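Local coordinates for major allergen Alt a 1 (Alternaria alternata, PDB 3V0R), which may bind plant thaumatin-like proteins and inhibit their beta-glucanase activity, and is a secreted fungal allergen that forms disulfide-linked beta-barrel dimers, at residues Trp16-Phe21 and Ser80-Lys85; Gln86-Ser89 and Thr93-Ala96. All blocks are in the same frame, centred on the assembly; numbering follows the deposited sequence.

Contact 1 (Trp16-Phe21 and Ser80-Lys85); sequences WKISEF and SGLLLK. With SO4 (sulfate ion), chain B.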
ATOM      1  N   TRP A  16     -22.763   9.243  -0.132  1.00 31.51           N
ATOM      2  CA  TRP A  16     -21.627   8.769   0.646  1.00 31.16           C
ATOM      3  C   TRP A  16     -21.233   9.769   1.675  1.00 32.06           C
ATOM      4  O   TRP A  16     -21.421  10.985   1.449  1.00 31.89           O
ATOM      5  CB  TRP A  16     -20.447   8.456  -0.246  1.00 31.21           C
ATOM      6  CG  TRP A  16     -20.621   7.340  -1.222  1.00 31.37           C
ATOM      7  CD1 TRP A  16     -21.612   6.394  -1.275  1.00 32.09           C
ATOM      8  CD2 TRP A  16     -19.736   7.011  -2.354  1.00 32.18           C
ATOM      9  NE1 TRP A  16     -21.395   5.530  -2.314  1.00 33.04           N
ATOM     10  CE2 TRP A  16     -20.271   5.876  -2.981  1.00 33.00           C
ATOM     11  CE3 TRP A  16     -18.592   7.587  -2.869  1.00 32.93           C
ATOM     12  CZ2 TRP A  16     -19.681   5.300  -4.098  1.00 34.83           C
ATOM     13  CZ3 TRP A  16     -17.993   6.999  -3.959  1.00 34.16           C
ATOM     14  CH2 TRP A  16     -18.565   5.905  -4.595  1.00 34.30           C
ATOM     15  N   LYS A  17     -20.635   9.316   2.787  1.00 32.04           N
ATOM     16  CA  LYS A  17     -20.204  10.204   3.869  1.00 33.21           C
ATOM     17  C   LYS A  17     -18.723  10.401   3.733  1.00 32.73           C
ATOM     18  O   LYS A  17     -17.996   9.414   3.501  1.00 32.92           O
ATOM     19  CB  LYS A  17     -20.474   9.496   5.191  1.00 35.19           C
ATOM     20  CG  LYS A  17     -20.090  10.319   6.410  1.00 36.46           C
ATOM     21  CD  LYS A  17     -20.489   9.565   7.689  1.00 39.32           C
ATOM     22  CE  LYS A  17     -19.327   8.688   8.131  1.00 40.40           C
ATOM     23  NZ  LYS A  17     -19.575   8.043   9.472  1.00 43.92           N
ATOM     24  N   ILE A  18     -18.269  11.651   3.878  1.00 32.68           N
ATOM     25  CA  ILE A  18     -16.882  12.017   3.818  1.00 32.23           C
ATOM     26  C   ILE A  18     -16.522  12.454   5.239  1.00 33.20           C
ATOM     27  O   ILE A  18     -17.222  13.222   5.897  1.00 33.33           O
ATOM     28  CB  ILE A  18     -16.562  13.167   2.841  1.00 33.19           C
ATOM     29  CG1 ILE A  18     -17.198  12.905   1.485  1.00 33.61           C
ATOM     30  CG2 ILE A  18     -15.029  13.401   2.797  1.00 33.36           C
ATOM     31  CD1 ILE A  18     -16.580  11.779   0.659  1.00 34.34           C
ATOM     32  N   SER A  19     -15.440  11.918   5.743  1.00 33.58           N
ATOM     33  CA  SER A  19     -15.005  12.200   7.114  1.00 34.81           C
ATOM     34  C   SER A  19     -13.469  12.088   7.234  1.00 35.21           C
ATOM     35  O   SER A  19     -12.759  11.611   6.320  1.00 33.92           O
ATOM     36  CB  SER A  19     -15.642  11.227   8.135  1.00 36.12           C
ATOM     37  OG  SER A  19     -15.268   9.902   7.819  1.00 35.13           O
ATOM     38  N   GLU A  20     -12.980  12.527   8.388  1.00 37.19           N
ATOM     39  CA  GLU A  20     -11.512  12.486   8.691  1.00 38.88           C
ATOM     40  C   GLU A  20     -10.610  13.091   7.601  1.00 36.37           C
ATOM     41  O   GLU A  20      -9.545  12.594   7.205  1.00 35.99           O
ATOM     42  CB  GLU A  20     -11.095  11.077   9.180  1.00 42.99           C
ATOM     43  CG  GLU A  20     -12.070  10.250  10.080  1.00 46.84           C
ATOM     44  CD  GLU A  20     -12.939  10.947  11.224  1.00 52.44           C
ATOM     45  OE1 GLU A  20     -14.054  10.441  11.293  1.00 55.37           O
ATOM     46  OE2 GLU A  20     -12.596  11.867  12.101  1.00 52.26           O
ATOM     47  N   PHE A  21     -11.028  14.246   7.112  1.00 34.90           N
ATOM     48  CA  PHE A  21     -10.183  15.007   6.220  1.00 33.69           C
ATOM     49  C   PHE A  21      -8.884  15.332   6.930  1.00 34.02           C
ATOM     50  O   PHE A  21      -8.878  15.674   8.107  1.00 35.13           O
ATOM     51  CB  PHE A  21     -10.852  16.360   5.852  1.00 34.34           C
ATOM     52  CG  PHE A  21      -9.993  17.250   5.006  1.00 34.05           C
ATOM     53  CD1 PHE A  21      -9.800  16.982   3.705  1.00 33.97           C
ATOM     54  CD2 PHE A  21      -9.326  18.293   5.562  1.00 36.27           C
ATOM     55  CE1 PHE A  21      -9.038  17.825   2.901  1.00 34.71           C
ATOM     56  CE2 PHE A  21      -8.518  19.143   4.811  1.00 36.36           C
ATOM     57  CZ  PHE A  21      -8.362  18.890   3.463  1.00 35.24           C
ATOM     58  N   SER A  80     -12.003  24.778  -0.105  1.00 37.12           N
ATOM     59  CA  SER A  80     -12.071  23.437   0.460  1.00 36.76           C
ATOM     60  C   SER A  80     -13.067  22.593  -0.278  1.00 35.90           C
ATOM     61  O   SER A  80     -13.841  21.854   0.333  1.00 35.01           O
ATOM     62  CB  SER A  80     -12.432  23.503   1.951  1.00 38.38           C
ATOM     63  OG  SER A  80     -11.361  24.117   2.652  1.00 38.79           O
ATOM     64  N   GLY A  81     -13.040  22.643  -1.601  1.00 34.56           N
ATOM     65  CA  GLY A  81     -14.019  21.960  -2.376  1.00 34.02           C
ATOM     66  C   GLY A  81     -13.516  20.677  -2.976  1.00 33.48           C
ATOM     67  O   GLY A  81     -12.478  20.654  -3.597  1.00 33.36           O
ATOM     68  N   LEU A  82     -14.220  19.617  -2.726  1.00 32.47           N
ATOM     69  CA  LEU A  82     -13.914  18.307  -3.246  1.00 32.31           C
ATOM     70  C   LEU A  82     -14.782  17.960  -4.447  1.00 32.06           C
ATOM     71  O   LEU A  82     -15.975  18.210  -4.423  1.00 31.22           O
ATOM     72  CB  LEU A  82     -14.226  17.261  -2.165  1.00 32.48           C
ATOM     73  CG  LEU A  82     -14.109  15.794  -2.554  1.00 33.04           C
ATOM     74  CD1 LEU A  82     -12.681  15.363  -2.806  1.00 33.08           C
ATOM     75  CD2 LEU A  82     -14.698  14.850  -1.504  1.00 33.33           C
ATOM     76  N   LEU A  83     -14.186  17.320  -5.439  1.00 32.09           N
ATOM     77  CA  LEU A  83     -14.890  16.750  -6.579  1.00 32.36           C
ATOM     78  C   LEU A  83     -14.447  15.292  -6.730  1.00 32.71           C
ATOM     79  O   LEU A  83     -13.284  14.984  -6.665  1.00 32.04           O
ATOM     80  CB  LEU A  83     -14.483  17.525  -7.834  1.00 33.33           C
ATOM     81  CG  LEU A  83     -14.917  17.000  -9.177  1.00 34.22           C
ATOM     82  CD1 LEU A  83     -16.405  16.961  -9.295  1.00 33.95           C
ATOM     83  CD2 LEU A  83     -14.342  17.832 -10.368  1.00 34.96           C
ATOM     84  N   LEU A  84     -15.419  14.397  -6.819  1.00 32.89           N
ATOM     85  CA  LEU A  84     -15.179  12.964  -7.071  1.00 33.33           C
ATOM     86  C   LEU A  84     -15.699  12.589  -8.435  1.00 34.26           C
ATOM     87  O   LEU A  84     -16.684  13.151  -8.886  1.00 33.16           O
ATOM     88  CB  LEU A  84     -15.901  12.126  -6.019  1.00 34.20           C
ATOM     89  CG  LEU A  84     -15.516  12.298  -4.563  1.00 35.14           C
ATOM     90  CD1 LEU A  84     -16.498  11.553  -3.628  1.00 37.05           C
ATOM     91  CD2 LEU A  84     -14.082  11.733  -4.375  1.00 35.11           C
ATOM     92  N   LYS A  85     -15.095  11.593  -9.071  1.00 34.35           N
ATOM     93  CA  LYS A  85     -15.548  11.075 -10.302  1.00 35.86           C
ATOM     94  C   LYS A  85     -15.446   9.571 -10.326  1.00 36.06           C
ATOM     95  O   LYS A  85     -14.428   9.009  -9.917  1.00 36.14           O
ATOM     96  CB  LYS A  85     -14.707  11.647 -11.412  1.00 38.54           C
ATOM     97  CG  LYS A  85     -15.027  11.100 -12.764  1.00 41.35           C
ATOM     98  CD  LYS A  85     -14.185  11.702 -13.875  1.00 43.75           C
ATOM     99  CE  LYS A  85     -12.745  11.238 -13.812  1.00 46.71           C
ATOM    100  NZ  LYS A  85     -11.950  11.696 -15.007  1.00 51.56           N
TER
HETATM  101  S   SO4 B 201     -17.145   5.511  10.934  1.00 99.20           S
HETATM  102  O1  SO4 B 201     -17.025   6.363   9.701  1.00 71.27           O
HETATM  103  O2  SO4 B 201     -18.096   6.184  11.867  1.00 99.94           O
HETATM  104  O3  SO4 B 201     -17.659   4.161  10.539  1.00 95.12           O
HETATM  105  O4  SO4 B 201     -15.868   5.324  11.686  1.00 79.36           O

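Contact 2 (Gln86-Ser89 and Thr93-Ala96); sequences QKVS and TYVA. With 8AC (8-aminooctanoic acid), chain L; 0FU (2,5,6-triaminopyrimidin-4-ol), chain J.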
ATOM      1  N   GLN A  86     -16.488   8.919 -10.809  1.00 35.61           N
ATOM      2  CA  GLN A  86     -16.551   7.464 -10.927  1.00 36.83           C
ATOM      3  C   GLN A  86     -17.056   7.126 -12.360  1.00 36.43           C
ATOM      4  O   GLN A  86     -18.220   7.404 -12.709  1.00 35.00           O
ATOM      5  CB  GLN A  86     -17.594   6.935  -9.891  1.00 37.55           C
ATOM      6  CG  GLN A  86     -17.628   5.393  -9.748  1.00 38.95           C
ATOM      7  CD  GLN A  86     -18.788   4.849  -8.963  1.00 40.07           C
ATOM      8  OE1 GLN A  86     -19.687   5.576  -8.503  1.00 40.92           O
ATOM      9  NE2 GLN A  86     -18.827   3.531  -8.841  1.00 42.00           N
ATOM     10  N   LYS A  87     -16.208   6.526 -13.160  1.00 36.35           N
ATOM     11  CA  LYS A  87     -16.631   6.098 -14.465  1.00 37.05           C
ATOM     12  C   LYS A  87     -17.111   4.629 -14.426  1.00 36.86           C
ATOM     13  O   LYS A  87     -16.282   3.675 -14.420  1.00 36.90           O
ATOM     14  CB  LYS A  87     -15.470   6.242 -15.442  1.00 38.59           C
ATOM     15  CG  LYS A  87     -15.853   5.870 -16.861  1.00 39.65           C
ATOM     16  CD  LYS A  87     -14.778   6.241 -17.874  1.00 42.50           C
ATOM     17  CE  LYS A  87     -15.257   5.973 -19.290  1.00 44.54           C
ATOM     18  NZ  LYS A  87     -14.246   6.452 -20.278  1.00 48.48           N
ATOM     19  N   VAL A  88     -18.424   4.465 -14.446  1.00 36.20           N
ATOM     20  CA  VAL A  88     -19.091   3.170 -14.267  1.00 36.97           C
ATOM     21  C   VAL A  88     -19.093   2.341 -15.564  1.00 37.82           C
ATOM     22  O   VAL A  88     -19.052   1.126 -15.542  1.00 37.01           O
ATOM     23  CB  VAL A  88     -20.564   3.441 -13.801  1.00 37.42           C
ATOM     24  CG1 VAL A  88     -21.397   2.159 -13.751  1.00 38.69           C
ATOM     25  CG2 VAL A  88     -20.513   4.087 -12.426  1.00 37.76           C
ATOM     26  N   SER A  89     -19.151   3.014 -16.716  1.00 37.45           N
ATOM     27  CA  SER A  89     -19.187   2.360 -18.014  1.00 38.97           C
ATOM     28  C   SER A  89     -18.720   3.363 -19.111  1.00 41.02           C
ATOM     29  O   SER A  89     -18.472   4.591 -18.814  1.00 39.17           O
ATOM     30  CB  SER A  89     -20.593   1.895 -18.376  1.00 39.53           C
ATOM     31  OG  SER A  89     -21.425   3.036 -18.664  1.00 38.78           O
ATOM     32  N   THR A  93     -20.757   8.179 -16.266  1.00 36.63           N
ATOM     33  CA  THR A  93     -19.819   8.698 -15.314  1.00 35.55           C
ATOM     34  C   THR A  93     -20.599   9.474 -14.285  1.00 35.43           C
ATOM     35  O   THR A  93     -21.489  10.256 -14.649  1.00 35.68           O
ATOM     36  CB  THR A  93     -18.802   9.649 -16.011  1.00 36.93           C
ATOM     37  OG1 THR A  93     -17.942   8.880 -16.875  1.00 36.91           O
ATOM     38  CG2 THR A  93     -17.916  10.363 -15.000  1.00 36.24           C
ATOM     39  N   TYR A  94     -20.289   9.278 -13.003  1.00 34.87           N
ATOM     40  CA  TYR A  94     -20.881  10.071 -11.925  1.00 34.51           C
ATOM     41  C   TYR A  94     -19.881  11.054 -11.441  1.00 33.89           C
ATOM     42  O   TYR A  94     -18.688  10.769 -11.458  1.00 33.76           O
ATOM     43  CB  TYR A  94     -21.258   9.202 -10.738  1.00 35.70           C
ATOM     44  CG  TYR A  94     -22.226   8.097 -10.985  1.00 36.55           C
ATOM     45  CD1 TYR A  94     -23.270   8.260 -11.853  1.00 37.60           C
ATOM     46  CD2 TYR A  94     -22.135   6.898 -10.293  1.00 38.10           C
ATOM     47  CE1 TYR A  94     -24.158   7.206 -12.111  1.00 38.44           C
ATOM     48  CE2 TYR A  94     -23.047   5.837 -10.531  1.00 39.32           C
ATOM     49  CZ  TYR A  94     -24.042   6.025 -11.420  1.00 39.71           C
ATOM     50  OH  TYR A  94     -24.962   5.024 -11.665  1.00 42.68           O
ATOM     51  N   VAL A  95     -20.336  12.237 -11.027  1.00 32.66           N
ATOM     52  CA  VAL A  95     -19.537  13.211 -10.328  1.00 32.03           C
ATOM     53  C   VAL A  95     -20.240  13.634  -9.082  1.00 31.87           C
ATOM     54  O   VAL A  95     -21.441  13.366  -8.922  1.00 31.67           O
ATOM     55  CB  VAL A  95     -19.132  14.447 -11.154  1.00 31.84           C
ATOM     56  CG1 VAL A  95     -18.291  14.064 -12.350  1.00 32.18           C
ATOM     57  CG2 VAL A  95     -20.375  15.228 -11.612  1.00 31.57           C
ATOM     58  N   ALA A  96     -19.503  14.199  -8.110  1.00 30.88           N
ATOM     59  CA  ALA A  96     -20.103  14.622  -6.889  1.00 31.00           C
ATOM     60  C   ALA A  96     -19.245  15.694  -6.253  1.00 30.77           C
ATOM     61  O   ALA A  96     -18.007  15.633  -6.379  1.00 30.82           O
ATOM     62  CB  ALA A  96     -20.271  13.465  -5.862  1.00 30.64           C
TER
HETATM   63  NAA 8AC L 211     -30.353  -0.985  -7.172  1.00 65.05           N
HETATM   64  OAB 8AC L 211     -21.945   4.800  -7.367  1.00 46.75           O
HETATM   65  OAC 8AC L 211     -20.947   3.009  -6.755  1.00 48.21           O
HETATM   66  CAD 8AC L 211     -28.897  -0.841  -7.029  1.00 63.08           C
HETATM   67  CAE 8AC L 211     -28.604   0.508  -6.409  1.00 59.16           C
HETATM   68  CAF 8AC L 211     -27.280   0.523  -5.670  1.00 51.84           C
HETATM   69  CAG 8AC L 211     -26.259   1.239  -6.564  1.00 47.85           C
HETATM   70  CAH 8AC L 211     -25.258   1.993  -5.766  1.00 45.98           C
HETATM   71  CAI 8AC L 211     -24.076   2.406  -6.690  1.00 48.87           C
HETATM   72  CAJ 8AC L 211     -23.225   3.446  -5.997  1.00 43.91           C
HETATM   73  CAK 8AC L 211     -21.930   3.742  -6.781  1.00 45.23           C
HETATM   74  C4  0FU J 209     -24.735  -0.561  -9.524  0.50 49.76           C
HETATM   75  N3  0FU J 209     -26.031  -0.723  -9.901  0.50 50.79           N
HETATM   76  C2  0FU J 209     -26.702   0.225 -10.611  0.50 51.26           C
HETATM   77  NAA 0FU J 209     -27.981   0.002 -10.952  0.50 51.86           N
HETATM   78  N1  0FU J 209     -26.108   1.380 -10.983  0.50 47.42           N
HETATM   79  C6  0FU J 209     -24.808   1.596 -10.629  0.50 45.36           C
HETATM   80  NAB 0FU J 209     -24.217   2.714 -10.981  0.50 39.80           N
HETATM   81  C5  0FU J 209     -24.077   0.627  -9.885  0.50 47.25           C
HETATM   82  NAC 0FU J 209     -22.780   0.796  -9.517  0.50 42.65           N
HETATM   83  O4  0FU J 209     -24.033  -1.500  -8.797  0.50 50.11           O
HETATM   84  O   HOH W   1     -18.585   7.329 -19.011  1.00 38.10           O

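Contact 1 (Trp16-Phe21 and Ser80-Lys85)
I18 faces L82 and L84 across the interior of the beta-barrel. Its strand, 15-25, is not a sheet neighbour of strand 81-87, so the two segments meet through side chains alone. The nearest CA atoms, those of I18 and L82, are 9.9 Å apart. All three side chains leave their strands toward the opposite segment, and methyl groups do the touching. The delta methyl of I18 reaches both leucines: CD1 of I18 is 4.2 Å from CD2 of L82. The contact is loose and wholly apolar. F36 also packs on L82 and M71 on L84, which extends this barrel core.

K17 alternates with I18 and points out of the core. Its chain bends at chi3 (90°), and NZ of K17 gives a hydrogen bond of 3.1 Å to O1 of a sulfate ion, probably from the crystallisation liquor. N109 of the second subunit binds the same sulfate and also accepts a bond from K17, so this outer side of the strand lies at a subunit interface. Back in the core, the second leucine completes the contact: CD1 of I18 lies 4.3 Å from CD1 of L84.

Contact 2 (Gln86-Ser89 and Thr93-Ala96)
Q86 and Y94 form an antiparallel hydrogen-bonded pair, with their CA atoms 5.2 Å apart. Two nearly straight bonds join them. N of Q86 donates to O of Y94 at 2.9 Å, and N of Y94 donates to O of Q86 at 2.8 Å. The next pair, K87 with T93, is non-hydrogen-bonded. CA of T93 also makes a C-H...O contact with O of Q86. Beyond this pair, V88 and S89 both face I92 in a classic beta bulge.

The side chains of Q86 and Y94 lie on the same face of the sheet, side by side and pointing the same way. The Q86 amide is turned 70° from the Y94 ring. Its OE1 comes to the ring edge, in the ring plane, 3.3 Å from CD2 of Y94. Q86 is extended, with CG anti to the backbone N (chi1 -172°), which carries the amide out to 8-aminooctanoic acid. There NE2 of Q86 donates to OAC of the acid at 3.0 Å. OE1 of Q86 is 2.6 Å from OAB of the same carboxyl group, which suggests that the acid is protonated there and donates. V88 reaches Y94 obliquely, its CG2 3.6 Å from CE2 of Y94. At the far end of the ring, OH of Y94 is 2.5 Å from NAB of the triaminopyrimidinol, doubtfully short for a hydrogen bond.

T93 and K87 lie on the other face. There OG1 of T93 packs against CG of K87, and a water bridges OG1 of T93 to O of S89. N42 of the third subunit donates to O of V88.

The arrangement is the end of the beta hairpin of strands 81-87 and 93-106. The face with Q86 and Y94 lines the 8-aminooctanoic acid site, and Y94 and V88 border the triaminopyrimidinol.

Contacts 1 and 2 follow one another along the chain and share strand 81-87. Their centres are 15 Å apart. The centre of contact 1 is about 3 Å from the centre of the chain and that of contact 2 about 15 Å, so the strand runs from the barrel core to a ligand site. They touch directly: N of L84 is 2.9 Å from O of A96, a probable hydrogen bond between neighbouring strands. CG of K85 packs 3.7 Å from CG2 of T93. W16, from segment 16-21, joins Q86 and Y94 in the 8-aminooctanoic acid pocket. The L84 side chain is about 9 Å from a bound acid molecule. E20 of segment 16-21 belongs to a separate triaminopyrimidinol site.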